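PcyX_EBK42635 (PDB 5OWG) probably catalyses the ferredoxin-dependent four-electron reduction of biliverdin to phycoerythrobilin as a phage-type bilin reductase recovered from a marine metagenome. Local coordinates at residues I15-E20 against K164-A169; E38-N41 against G46-N49; Y56-H61 against K194-Y199; C79-L84 against G88-F93; R211-L216 against E221-F226. All coordinates share one frame; numbering follows the deposited sequence.

Contact 1. Residues I15-E20 against K164-A169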
# COMPACT_ATOMS: atom_id res chain seq x y z
N ILE A 15 9.01 2.74 12.61
CA ILE A 15 8.36 1.63 13.28
C ILE A 15 7.09 2.11 13.97
O ILE A 15 6.08 1.40 14.00
CB ILE A 15 9.33 0.96 14.27
CG1 ILE A 15 10.70 0.73 13.62
CG2 ILE A 15 8.75 -0.37 14.75
CD1 ILE A 15 10.65 0.02 12.28
N LYS A 16 7.13 3.31 14.55
CA LYS A 16 5.93 3.89 15.14
C LYS A 16 4.84 4.06 14.08
O LYS A 16 3.71 3.58 14.25
CB LYS A 16 6.26 5.22 15.80
CG LYS A 16 5.05 5.95 16.37
CD LYS A 16 5.41 6.68 17.64
CE LYS A 16 4.24 7.48 18.17
NZ LYS A 16 3.02 6.64 18.38
N TRP A 17 5.17 4.73 12.98
CA TRP A 17 4.21 4.88 11.89
C TRP A 17 3.65 3.54 11.44
O TRP A 17 2.51 3.46 10.97
CB TRP A 17 4.86 5.60 10.71
CG TRP A 17 4.12 5.41 9.42
CD1 TRP A 17 3.18 6.23 8.88
CD2 TRP A 17 4.25 4.30 8.52
NE1 TRP A 17 2.72 5.71 7.69
CE2 TRP A 17 3.36 4.53 7.45
CE3 TRP A 17 5.04 3.15 8.51
CZ2 TRP A 17 3.23 3.64 6.39
CZ3 TRP A 17 4.91 2.27 7.45
CH2 TRP A 17 4.02 2.52 6.40
N LYS A 18 4.44 2.47 11.57
CA LYS A 18 3.98 1.15 11.14
C LYS A 18 2.96 0.58 12.11
O LYS A 18 1.93 0.04 11.69
CB LYS A 18 5.17 0.20 11.00
CG LYS A 18 4.81 -1.17 10.45
CD LYS A 18 6.02 -2.09 10.34
CE LYS A 18 6.64 -2.38 11.70
NZ LYS A 18 5.65 -2.92 12.67
N ASP A 19 3.22 0.70 13.42
CA ASP A 19 2.27 0.20 14.41
C ASP A 19 0.99 1.02 14.40
O ASP A 19 -0.11 0.47 14.52
CB ASP A 19 2.91 0.19 15.79
CG ASP A 19 4.03 -0.83 15.91
OD1 ASP A 19 4.33 -1.50 14.91
OD2 ASP A 19 4.60 -0.96 17.02
N GLU A 20 1.11 2.35 14.27
CA GLU A 20 -0.08 3.18 14.14
C GLU A 20 -0.86 2.81 12.89
O GLU A 20 -2.09 2.81 12.89
CB GLU A 20 0.30 4.66 14.12
CG GLU A 20 1.13 5.14 15.31
CD GLU A 20 0.44 4.90 16.64
OE1 GLU A 20 0.28 3.73 17.04
OE2 GLU A 20 0.07 5.90 17.30
N LYS A 164 6.35 14.89 10.39
CA LYS A 164 5.11 15.37 9.79
C LYS A 164 4.58 14.38 8.75
O LYS A 164 3.39 14.05 8.74
CB LYS A 164 5.32 16.75 9.16
CG LYS A 164 6.17 17.72 9.98
CD LYS A 164 5.72 17.83 11.44
CE LYS A 164 4.39 18.54 11.58
NZ LYS A 164 4.45 19.97 11.16
N ILE A 165 5.47 13.90 7.87
CA ILE A 165 5.04 12.99 6.80
C ILE A 165 4.33 11.77 7.38
O ILE A 165 3.27 11.36 6.90
CB ILE A 165 6.25 12.59 5.93
CG1 ILE A 165 6.37 13.51 4.72
CG2 ILE A 165 6.15 11.14 5.45
CD1 ILE A 165 6.47 14.98 5.06
N CYS A 166 4.92 11.18 8.42
CA CYS A 166 4.31 9.99 9.02
C CYS A 166 2.98 10.33 9.67
O CYS A 166 1.99 9.60 9.50
CB CYS A 166 5.28 9.38 10.04
SG CYS A 166 6.71 8.56 9.31
N THR A 167 2.92 11.43 10.42
CA THR A 167 1.67 11.86 11.03
C THR A 167 0.59 12.08 9.97
O THR A 167 -0.56 11.66 10.15
CB THR A 167 1.90 13.13 11.86
OG1 THR A 167 2.30 12.76 13.18
CG2 THR A 167 0.64 14.00 11.93
N MET A 168 0.95 12.73 8.86
CA MET A 168 0.00 12.91 7.77
C MET A 168 -0.48 11.57 7.24
O MET A 168 -1.69 11.30 7.20
CB MET A 168 0.66 13.71 6.64
CG MET A 168 0.97 15.16 6.96
SD MET A 168 2.53 15.69 6.23
CE MET A 168 2.32 15.15 4.53
N ALA A 169 0.46 10.71 6.82
CA ALA A 169 0.09 9.42 6.26
C ALA A 169 -0.83 8.65 7.19
O ALA A 169 -1.82 8.05 6.74
CB ALA A 169 1.36 8.61 5.96
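Trp17 turns the pyrrole edge of its indole toward helix 161-179, where the short residues Cys166 and Ala169, one helical turn apart, receive it. The Cys166 sulfur sits by the root of the ring: SG is 3.8 Å from Trp17 CB, and it lies oblique to the five-membered ring, 43° off the normal and 4.7 Å from the centroid, as a sulfur-aromatic contact. The pyrrole edge does the rest. Trp17 CD1 points at Cys166 O, which lies in the indole plane 3.6 Å away, while the neighbouring edge atom NE1 rests 3.6 Å from the methyl CB of Ala169. With CG anti to the backbone N (chi1 161°), the indole leaves its helix beside the cysteine and runs on toward the alanine.

Both helices lie on the same face of the central antiparallel sheet, in the alpha/beta/alpha sandwich of ferredoxin-dependent bilin reductases. There the indole works as a wedge between helix and sheet: its ring meets that of Phe93, and it also touches Trp74 and Ala76 of strand 73-82. Cysteine and alanine suit the facing helix because their short side chains let the Trp17 and Cys166 CA atoms come within 5.9 Å. Charged residues occupy other sides of helix 14-28, where Lys18 NZ forms a salt bridge of 3.0 Å with Asp19 OD1, met nearly along its C-O axis.

Contact 2. Residues E38-N41 against G46-N49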
# COMPACT_ATOMS: atom_id res chain seq x y z
N GLU A 38 1.83 -16.14 1.16
CA GLU A 38 2.61 -16.92 2.11
C GLU A 38 4.05 -17.08 1.65
O GLU A 38 4.93 -17.34 2.48
CB GLU A 38 1.97 -18.29 2.35
CG GLU A 38 2.12 -19.29 1.20
CD GLU A 38 1.35 -18.89 -0.04
OE1 GLU A 38 0.38 -18.11 0.08
OE2 GLU A 38 1.70 -19.35 -1.15
N ARG A 39 4.31 -16.94 0.35
CA ARG A 39 5.67 -17.04 -0.17
C ARG A 39 6.51 -15.81 0.14
O ARG A 39 7.70 -15.80 -0.17
CB ARG A 39 5.63 -17.24 -1.69
CG ARG A 39 4.74 -18.39 -2.15
CD ARG A 39 4.55 -18.36 -3.66
NE ARG A 39 3.86 -17.15 -4.10
CZ ARG A 39 3.71 -16.78 -5.37
NH1 ARG A 39 4.22 -17.53 -6.34
NH2 ARG A 39 3.06 -15.67 -5.67
N PHE A 40 5.92 -14.76 0.74
CA PHE A 40 6.62 -13.50 0.95
C PHE A 40 6.51 -13.01 2.39
O PHE A 40 6.69 -11.82 2.64
CB PHE A 40 6.10 -12.44 -0.02
CG PHE A 40 6.00 -12.92 -1.44
CD1 PHE A 40 7.12 -13.36 -2.11
CD2 PHE A 40 4.78 -12.95 -2.09
CE1 PHE A 40 7.04 -13.81 -3.42
CE2 PHE A 40 4.68 -13.39 -3.40
CZ PHE A 40 5.81 -13.82 -4.06
N ASN A 41 6.19 -13.90 3.33
CA ASN A 41 6.31 -13.63 4.76
C ASN A 41 7.44 -14.52 5.27
O ASN A 41 7.20 -15.62 5.76
CB ASN A 41 5.00 -13.88 5.50
CG ASN A 41 4.00 -12.76 5.30
OD1 ASN A 41 4.09 -11.71 5.93
ND2 ASN A 41 3.02 -12.99 4.43
N GLY A 46 13.36 -10.62 6.83
CA GLY A 46 12.62 -9.49 7.38
C GLY A 46 11.50 -9.03 6.48
O GLY A 46 11.22 -7.83 6.39
N TRP A 47 10.83 -9.97 5.80
CA TRP A 47 9.76 -9.66 4.86
C TRP A 47 8.43 -9.98 5.52
O TRP A 47 8.18 -11.13 5.90
CB TRP A 47 9.94 -10.45 3.57
CG TRP A 47 9.43 -9.77 2.32
CD1 TRP A 47 8.84 -8.54 2.23
CD2 TRP A 47 9.48 -10.29 0.99
NE1 TRP A 47 8.52 -8.27 0.92
CE2 TRP A 47 8.90 -9.33 0.14
CE3 TRP A 47 9.96 -11.48 0.43
CZ2 TRP A 47 8.79 -9.52 -1.24
CZ3 TRP A 47 9.85 -11.67 -0.94
CH2 TRP A 47 9.27 -10.69 -1.76
N VAL A 48 7.57 -8.97 5.66
CA VAL A 48 6.22 -9.14 6.17
C VAL A 48 5.26 -8.54 5.16
O VAL A 48 5.45 -7.41 4.71
CB VAL A 48 6.04 -8.49 7.55
CG1 VAL A 48 4.60 -8.62 8.03
CG2 VAL A 48 6.99 -9.11 8.56
N ASN A 49 4.22 -9.30 4.80
CA ASN A 49 3.21 -8.85 3.86
C ASN A 49 1.85 -9.22 4.41
O ASN A 49 1.58 -10.39 4.69
CB ASN A 49 3.42 -9.47 2.47
CG ASN A 49 4.48 -8.74 1.67
OD1 ASN A 49 4.20 -7.73 1.02
ND2 ASN A 49 5.71 -9.26 1.69
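Asn41 and Asn49 form the polar half of the tight part of this contact. The side-chain amide of Asn41 reads the backbone of Asn49 at both ends: Asn49 N gives an almost straight bond (176°) to Asn41 OD1 at 2.7 Å, coming from above the Asn41 carbonyl plane, and Asn41 ND2 returns one of 3.0 Å to Asn49 O, lying in that carbonyl's plane on a lone pair. The loop thus borrows a strand-like pairing from a side chain, a role for which asparagine, donor and acceptor in one group, is well suited. Asn49 adds a third bond, from ND2 to Phe40 O at 2.9 Å.

Next to this, Phe40 and Trp47 lie side by side. Phe40 CB stands over the six-membered ring of Trp47, 3.8 Å from its centroid in a CH-pi contact, and the two aromatic planes meet obliquely at 55°, with Phe40 CD1 3.4 Å from Trp47 CZ3. The looser side belongs to Val48, exposed and pointing away, whose CG1 merely brushes Asn41 OD1 at 3.8 Å.

The whole fastens the loop after strand 30-32 to strand 47-53, under helix 220-229: Phe226 meets Phe40 edge-to-face and Trp47 obliquely, while Val48 pairs through its backbone with Val64 of strand 57-67.

Contact 3. Residues Y56-H61 against K194-Y199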
# COMPACT_ATOMS: atom_id res chain seq x y z
N TYR A 56 -16.03 -1.85 1.49
CA TYR A 56 -15.75 -0.69 0.65
C TYR A 56 -14.36 -0.71 0.03
O TYR A 56 -14.13 -0.01 -0.96
CB TYR A 56 -15.94 0.59 1.46
CG TYR A 56 -17.29 0.69 2.14
CD1 TYR A 56 -18.41 1.09 1.44
CD2 TYR A 56 -17.43 0.37 3.48
CE1 TYR A 56 -19.65 1.17 2.05
CE2 TYR A 56 -18.66 0.45 4.11
CZ TYR A 56 -19.77 0.85 3.39
OH TYR A 56 -21.00 0.94 4.00
N ILE A 57 -13.43 -1.47 0.60
CA ILE A 57 -12.04 -1.51 0.14
C ILE A 57 -11.71 -2.96 -0.17
O ILE A 57 -11.57 -3.78 0.75
CB ILE A 57 -11.08 -0.93 1.19
CG1 ILE A 57 -11.38 0.55 1.42
CG2 ILE A 57 -9.63 -1.12 0.76
CD1 ILE A 57 -10.95 1.05 2.79
N ARG A 58 -11.58 -3.29 -1.46
CA ARG A 58 -11.33 -4.68 -1.83
C ARG A 58 -9.95 -5.15 -1.40
O ARG A 58 -9.77 -6.34 -1.09
CB ARG A 58 -11.49 -4.86 -3.35
CG ARG A 58 -10.41 -4.22 -4.21
CD ARG A 58 -10.56 -4.64 -5.66
NE ARG A 58 -9.56 -4.01 -6.52
CZ ARG A 58 -8.35 -4.50 -6.77
NH1 ARG A 58 -7.96 -5.64 -6.22
NH2 ARG A 58 -7.53 -3.84 -7.56
N ARG A 59 -8.96 -4.25 -1.35
CA ARG A 59 -7.61 -4.67 -1.02
C ARG A 59 -6.85 -3.55 -0.33
O ARG A 59 -6.80 -2.42 -0.83
CB ARG A 59 -6.86 -5.13 -2.27
CG ARG A 59 -5.49 -5.72 -1.97
CD ARG A 59 -4.88 -6.37 -3.20
NE ARG A 59 -3.66 -7.11 -2.88
CZ ARG A 59 -2.43 -6.61 -2.94
NH1 ARG A 59 -2.22 -5.35 -3.31
NH2 ARG A 59 -1.39 -7.37 -2.63
N ALA A 60 -6.26 -3.88 0.82
CA ALA A 60 -5.34 -3.00 1.54
C ALA A 60 -4.13 -3.83 1.90
O ALA A 60 -4.25 -4.84 2.61
CB ALA A 60 -6.00 -2.42 2.79
N HIS A 61 -2.95 -3.42 1.44
CA HIS A 61 -1.76 -4.27 1.45
C HIS A 61 -0.62 -3.53 2.13
O HIS A 61 -0.24 -2.44 1.70
CB HIS A 61 -1.37 -4.66 0.02
CG HIS A 61 -0.11 -5.46 -0.08
ND1 HIS A 61 0.65 -5.50 -1.22
CD2 HIS A 61 0.51 -6.26 0.82
CE1 HIS A 61 1.69 -6.28 -1.03
NE2 HIS A 61 1.63 -6.76 0.20
N LYS A 194 -10.98 -1.38 -15.24
CA LYS A 194 -10.04 -0.79 -16.18
C LYS A 194 -9.15 0.25 -15.50
O LYS A 194 -7.93 0.25 -15.68
CB LYS A 194 -10.81 -0.15 -17.34
CG LYS A 194 -9.95 0.37 -18.48
CD LYS A 194 -10.77 1.15 -19.50
CE LYS A 194 -11.94 0.33 -20.03
NZ LYS A 194 -11.52 -1.02 -20.50
N ALA A 195 -9.75 1.14 -14.71
CA ALA A 195 -8.99 2.23 -14.11
C ALA A 195 -7.96 1.71 -13.12
O ALA A 195 -6.80 2.14 -13.13
CB ALA A 195 -9.95 3.22 -13.44
N GLN A 196 -8.36 0.78 -12.25
CA GLN A 196 -7.44 0.28 -11.23
C GLN A 196 -6.32 -0.54 -11.85
O GLN A 196 -5.17 -0.46 -11.42
CB GLN A 196 -8.21 -0.53 -10.19
CG GLN A 196 -9.15 0.31 -9.34
CD GLN A 196 -9.77 -0.47 -8.20
OE1 GLN A 196 -9.63 -1.69 -8.12
NE2 GLN A 196 -10.45 0.23 -7.30
N ASN A 197 -6.64 -1.35 -12.87
CA ASN A 197 -5.61 -2.13 -13.55
C ASN A 197 -4.59 -1.21 -14.23
O ASN A 197 -3.38 -1.39 -14.07
CB ASN A 197 -6.25 -3.06 -14.57
CG ASN A 197 -6.99 -4.22 -13.92
OD1 ASN A 197 -7.11 -4.28 -12.70
ND2 ASN A 197 -7.48 -5.14 -14.74
N TYR A 198 -5.07 -0.24 -15.01
CA TYR A 198 -4.18 0.72 -15.65
C TYR A 198 -3.19 1.30 -14.65
O TYR A 198 -2.01 1.52 -14.98
CB TYR A 198 -5.00 1.83 -16.31
CG TYR A 198 -4.19 2.87 -17.05
CD1 TYR A 198 -3.78 2.66 -18.36
CD2 TYR A 198 -3.84 4.07 -16.44
CE1 TYR A 198 -3.03 3.60 -19.04
CE2 TYR A 198 -3.10 5.03 -17.11
CZ TYR A 198 -2.70 4.79 -18.41
OH TYR A 198 -1.97 5.74 -19.08
N TYR A 199 -3.65 1.56 -13.42
CA TYR A 199 -2.74 2.01 -12.37
C TYR A 199 -1.77 0.90 -11.98
O TYR A 199 -0.61 1.17 -11.66
CB TYR A 199 -3.56 2.46 -11.16
CG TYR A 199 -2.75 2.71 -9.90
CD1 TYR A 199 -2.41 1.67 -9.05
CD2 TYR A 199 -2.33 3.99 -9.56
CE1 TYR A 199 -1.68 1.89 -7.90
CE2 TYR A 199 -1.60 4.23 -8.41
CZ TYR A 199 -1.28 3.17 -7.59
OH TYR A 199 -0.54 3.40 -6.44
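Arg58 reaches Gln196 from a classic beta bulge, in which Arg58 and Arg59 together face Phe81 of the neighbouring strand. The chain turns a corner at Arg58, whose side chain points toward helix 189-204, and its length is needed, since the nearest CA atoms of the two segments, those of Arg58 and Gln196, are 11.3 Å apart.

The side chain starts in the crowded position, CG between the backbone N and the carbonyl carbon (chi1 70°), and then runs extended to NE. CB lies beside the side chain of Met83, and CG passes near Phe81. CD comes 4.0 Å from Gln196 OE1, but the real grip begins at NE, which donates to that oxygen at 2.8 Å. CZ follows at 3.4 Å from OE1, and NH2 gives OE1 a second bond of 3.1 Å. The guanidinium therefore holds one oxygen side-on, with OE1 close to its plane.

Gln196, whose chain is extended toward the strand, suits the partner role because its amide also donates: NE2 bonds Pro82 O, which helps fix the amide's rotation and leaves OE1 turned to the arginine. The guanidinium and amide planes are 38° apart. As a result NE lies in the carbonyl plane of Gln196, whereas NH2 stands 35° above it.

Contact 4. Residues C79-L84 against G88-F93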
# COMPACT_ATOMS: atom_id res chain seq x y z
N CYS A 79 -0.83 0.27 0.17
CA CYS A 79 -1.72 0.62 -0.93
C CYS A 79 -3.12 0.14 -0.61
O CYS A 79 -3.31 -0.93 -0.02
CB CYS A 79 -1.25 0.00 -2.25
SG CYS A 79 -2.16 0.61 -3.68
N LEU A 80 -4.11 0.94 -1.01
CA LEU A 80 -5.52 0.61 -0.81
C LEU A 80 -6.28 0.79 -2.11
O LEU A 80 -6.29 1.89 -2.68
CB LEU A 80 -6.14 1.49 0.28
CG LEU A 80 -6.12 0.97 1.72
CD1 LEU A 80 -4.72 1.04 2.32
CD2 LEU A 80 -7.11 1.75 2.59
N PHE A 81 -6.92 -0.29 -2.58
CA PHE A 81 -7.81 -0.23 -3.73
C PHE A 81 -9.26 -0.25 -3.27
O PHE A 81 -9.63 -1.13 -2.49
CB PHE A 81 -7.56 -1.41 -4.67
CG PHE A 81 -6.33 -1.28 -5.51
CD1 PHE A 81 -6.34 -0.53 -6.67
CD2 PHE A 81 -5.16 -1.93 -5.16
CE1 PHE A 81 -5.21 -0.42 -7.46
CE2 PHE A 81 -4.02 -1.83 -5.94
CZ PHE A 81 -4.05 -1.07 -7.09
N PRO A 82 -10.11 0.68 -3.70
CA PRO A 82 -11.53 0.60 -3.33
C PRO A 82 -12.25 -0.52 -4.08
O PRO A 82 -11.70 -1.16 -4.98
CB PRO A 82 -12.08 1.98 -3.73
CG PRO A 82 -11.16 2.46 -4.79
CD PRO A 82 -9.81 1.92 -4.43
N MET A 83 -13.50 -0.75 -3.68
CA MET A 83 -14.30 -1.80 -4.29
C MET A 83 -14.73 -1.39 -5.70
O MET A 83 -14.61 -0.23 -6.11
CB MET A 83 -15.51 -2.13 -3.41
CG MET A 83 -16.21 -3.45 -3.71
SD MET A 83 -15.10 -4.88 -3.67
CE MET A 83 -14.62 -4.87 -1.95
N LEU A 84 -15.27 -2.36 -6.45
CA LEU A 84 -15.38 -2.26 -7.90
C LEU A 84 -16.54 -1.41 -8.40
O LEU A 84 -16.59 -1.13 -9.60
CB LEU A 84 -15.48 -3.67 -8.49
CG LEU A 84 -14.29 -4.59 -8.19
CD1 LEU A 84 -14.53 -5.99 -8.73
CD2 LEU A 84 -12.99 -4.02 -8.77
N GLY A 88 -13.25 5.92 -6.57
CA GLY A 88 -12.37 6.75 -5.79
C GLY A 88 -10.91 6.54 -6.12
O GLY A 88 -10.53 5.63 -6.86
N PRO A 89 -10.05 7.40 -5.57
CA PRO A 89 -8.61 7.29 -5.84
C PRO A 89 -7.98 6.07 -5.17
O PRO A 89 -8.69 5.19 -4.67
CB PRO A 89 -8.05 8.60 -5.27
CG PRO A 89 -9.00 8.98 -4.20
CD PRO A 89 -10.36 8.52 -4.66
N ILE A 90 -6.66 6.02 -5.15
CA ILE A 90 -5.90 4.93 -4.55
C ILE A 90 -4.94 5.54 -3.54
O ILE A 90 -4.02 6.27 -3.91
CB ILE A 90 -5.14 4.11 -5.61
CG1 ILE A 90 -6.12 3.40 -6.55
CG2 ILE A 90 -4.22 3.09 -4.95
CD1 ILE A 90 -5.50 2.99 -7.87
N TYR A 91 -5.16 5.25 -2.26
CA TYR A 91 -4.17 5.57 -1.25
C TYR A 91 -2.88 4.81 -1.55
O TYR A 91 -2.90 3.60 -1.75
CB TYR A 91 -4.68 5.20 0.14
CG TYR A 91 -3.72 5.48 1.28
CD1 TYR A 91 -2.68 4.61 1.58
CD2 TYR A 91 -3.87 6.61 2.08
CE1 TYR A 91 -1.80 4.86 2.62
CE2 TYR A 91 -3.00 6.87 3.12
CZ TYR A 91 -1.97 6.00 3.39
OH TYR A 91 -1.11 6.25 4.43
N GLY A 92 -1.77 5.54 -1.58
CA GLY A 92 -0.48 4.93 -1.80
C GLY A 92 0.57 5.62 -0.96
O GLY A 92 0.70 6.84 -1.02
N PHE A 93 1.31 4.85 -0.16
CA PHE A 93 2.38 5.39 0.67
C PHE A 93 3.58 4.48 0.53
O PHE A 93 3.48 3.27 0.78
CB PHE A 93 1.96 5.50 2.13
CG PHE A 93 3.01 6.10 3.02
CD1 PHE A 93 3.16 7.47 3.12
CD2 PHE A 93 3.85 5.29 3.76
CE1 PHE A 93 4.13 8.03 3.93
CE2 PHE A 93 4.82 5.84 4.58
CZ PHE A 93 4.96 7.21 4.67
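Ile90 spreads its branches over the Cys79 and Phe81 side of the facing strand. With CG1 beside the backbone N (chi1 -65°) and CG2 on the carbonyl side, the two arms part: CG2 drops to 3.5 Å from Cys79 SG and 3.3 Å from Leu80 O, while CG1 carries CD1 along to 3.4 Å from Phe81 CE1. The Phe81 ring leans back toward this arm although its CB starts away from the opposite strand, and CG2 lies over one of its faces. A beta-branched residue suits the place, since one side chain has two neighbours to meet, CG2 the cysteine sulfur and CD1 the phenylalanine ring.

The strands are the arms of the beta hairpin 73-82 and 90-96 in the central sheet, antiparallel at 175° with axes 4.8 Å apart. Leu80 N donates to Tyr91 O at 3.0 Å, and Cys79 CA also faces that oxygen. Cys79 stands opposite Gly92 in a non-hydrogen-bonded pair. Pro82, which has no N-H to offer, packs its CD 3.5 Å from Pro89 O near the turn end.

On the other face of the sheet, Leu80 and Tyr91 touch at their CB atoms, 4.0 Å apart. Tyr91 CG is anti to the backbone N (chi1 180°), which sends the ring out beneath helix 161-179, where its OH bonds Ala169 O. Phe81 and Ile90 instead meet helix 189-204 through Ser200 and Tyr199.

Contact 5. Residues R211-L216 against E221-F226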
# COMPACT_ATOMS: atom_id res chain seq x y z
N ARG A 211 14.70 -2.46 -8.36
CA ARG A 211 16.00 -2.02 -7.87
C ARG A 211 16.01 -1.91 -6.35
O ARG A 211 16.94 -2.39 -5.69
CB ARG A 211 16.39 -0.69 -8.51
CG ARG A 211 17.77 -0.21 -8.08
CD ARG A 211 18.29 0.95 -8.92
NE ARG A 211 19.45 0.57 -9.73
CZ ARG A 211 19.46 0.41 -11.05
NH1 ARG A 211 20.58 0.06 -11.66
NH2 ARG A 211 18.36 0.61 -11.77
N VAL A 212 14.99 -1.28 -5.77
CA VAL A 212 14.94 -1.16 -4.32
C VAL A 212 14.85 -2.54 -3.68
O VAL A 212 15.54 -2.84 -2.70
CB VAL A 212 13.78 -0.25 -3.88
CG1 VAL A 212 14.02 1.18 -4.34
CG2 VAL A 212 12.44 -0.75 -4.40
N MET A 213 14.01 -3.42 -4.24
CA MET A 213 13.93 -4.78 -3.72
C MET A 213 15.27 -5.50 -3.86
O MET A 213 15.69 -6.23 -2.96
CB MET A 213 12.82 -5.55 -4.43
CG MET A 213 11.44 -4.94 -4.26
SD MET A 213 10.13 -5.97 -4.93
CE MET A 213 10.17 -7.35 -3.79
N GLN A 214 15.95 -5.30 -5.00
CA GLN A 214 17.32 -5.76 -5.11
C GLN A 214 18.21 -5.09 -4.07
O GLN A 214 19.10 -5.72 -3.49
CB GLN A 214 17.86 -5.49 -6.52
CG GLN A 214 17.54 -6.59 -7.53
CD GLN A 214 17.95 -6.23 -8.94
OE1 GLN A 214 18.04 -5.05 -9.29
NE2 GLN A 214 18.22 -7.24 -9.76
N SER A 215 17.98 -3.79 -3.82
CA SER A 215 18.71 -3.10 -2.76
C SER A 215 18.43 -3.75 -1.41
O SER A 215 19.36 -4.00 -0.63
CB SER A 215 18.32 -1.62 -2.74
OG SER A 215 18.34 -1.06 -4.04
N LEU A 216 17.16 -4.04 -1.12
CA LEU A 216 16.80 -4.69 0.13
C LEU A 216 17.36 -6.10 0.26
O LEU A 216 17.24 -6.70 1.34
CB LEU A 216 15.27 -4.75 0.28
CG LEU A 216 14.52 -3.54 0.86
CD1 LEU A 216 15.04 -3.17 2.25
CD2 LEU A 216 14.56 -2.33 -0.06
N GLU A 221 14.23 -14.22 -7.81
CA GLU A 221 13.06 -15.00 -8.17
C GLU A 221 11.83 -14.53 -7.39
O GLU A 221 10.75 -14.36 -7.96
CB GLU A 221 13.31 -16.49 -7.94
CG GLU A 221 13.84 -16.88 -6.56
CD GLU A 221 15.35 -16.79 -6.45
OE1 GLU A 221 15.97 -16.15 -7.32
OE2 GLU A 221 15.92 -17.38 -5.51
N ASP A 222 11.98 -14.31 -6.08
CA ASP A 222 10.86 -13.82 -5.29
C ASP A 222 10.42 -12.44 -5.77
O ASP A 222 9.21 -12.15 -5.82
CB ASP A 222 11.25 -13.76 -3.81
CG ASP A 222 11.51 -15.13 -3.22
OD1 ASP A 222 11.46 -16.13 -3.97
OD2 ASP A 222 11.76 -15.22 -2.00
N ILE A 223 11.37 -11.59 -6.14
CA ILE A 223 11.04 -10.25 -6.63
C ILE A 223 10.08 -10.34 -7.82
O ILE A 223 8.99 -9.77 -7.80
CB ILE A 223 12.32 -9.48 -7.00
CG1 ILE A 223 13.10 -9.11 -5.74
CG2 ILE A 223 11.99 -8.21 -7.79
CD1 ILE A 223 14.51 -8.63 -5.99
N LYS A 224 10.49 -11.07 -8.86
CA LYS A 224 9.62 -11.21 -10.03
C LYS A 224 8.32 -11.91 -9.67
O LYS A 224 7.27 -11.59 -10.25
CB LYS A 224 10.35 -11.98 -11.14
CG LYS A 224 9.45 -12.48 -12.26
CD LYS A 224 8.67 -11.37 -12.94
CE LYS A 224 7.54 -11.95 -13.79
NZ LYS A 224 6.70 -10.90 -14.43
N LEU A 225 8.36 -12.85 -8.73
CA LEU A 225 7.14 -13.50 -8.26
C LEU A 225 6.23 -12.50 -7.54
O LEU A 225 5.04 -12.41 -7.84
CB LEU A 225 7.51 -14.66 -7.33
CG LEU A 225 6.81 -16.01 -7.46
CD1 LEU A 225 6.88 -16.56 -8.87
CD2 LEU A 225 7.46 -16.98 -6.49
N PHE A 226 6.80 -11.74 -6.61
CA PHE A 226 6.02 -10.79 -5.81
C PHE A 226 5.48 -9.65 -6.67
O PHE A 226 4.30 -9.30 -6.59
CB PHE A 226 6.89 -10.26 -4.67
CG PHE A 226 6.23 -9.21 -3.83
CD1 PHE A 226 5.32 -9.56 -2.84
CD2 PHE A 226 6.53 -7.87 -4.02
CE1 PHE A 226 4.72 -8.59 -2.06
CE2 PHE A 226 5.93 -6.90 -3.24
CZ PHE A 226 5.03 -7.25 -2.26
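Arg211 O accepts two hydrogen bonds from Ser215, from its N and its OG, both within helix 210-215; the serine lies off the packed side, and Met213 and Gln214 meet Ile223. This helix and helix 220-229 form a short helical hairpin: their segments run at 142° to each other with axes 10.3 Å apart, a spacing bridged by the long chain of Met213 and the branched one of Ile223.

Met213 and Ile223 are the nearest pair, and their side chains slide past each other in opposite directions. Met213 CB lies 3.8 Å from Ile223 CG1, and its SD is 4.1 Å from Ile223 CG2, so the methionine lies along the isoleucine. Ile223 CD1 reaches over to the facing helix, to the Gln214 backbone N and to its CG, 4.0 Å away, using the aliphatic part of a residue otherwise exposed.

A bend at chi3 (68°) turns the methyl end of Met213 back toward helix 220-229, where Phe226 crosses it at about a right angle. Leu218, in the connecting loop, touches both Met213 and Ile223. The sulfur forms an oblique Met-aromatic contact, 5.4 Å from the Phe226 ring centroid, and beyond it the methyl CE stops 3.7 Å from Phe226 CD2.

Contacts 1 and 5 lie on different faces of the central sheet, their centres about 24 Å apart. Contact 4 lies in the sheet between the two helical layers and touches contact 1, where Ala169 CB packs 3.5 Å from Phe93 CE1. Contacts 3 and 4 share neighbouring strands, 57-67 and 73-82, with centres about 5 Å apart, joined by Arg59 O and Phe81 N at 2.8 Å. Contact 2 bridges to the C-terminal helices, with Trp47 CZ2 3.6 Å from Met213 CE of contact 5, and to contact 3 through Asn49 OD1 and His61 NE2 at 2.9 Å. In relatives the bilin binds between the sheet and the C-terminal helices, so contacts 2, 3 and 5, and the Cys79 and Phe81 side of contact 4, probably border that pocket.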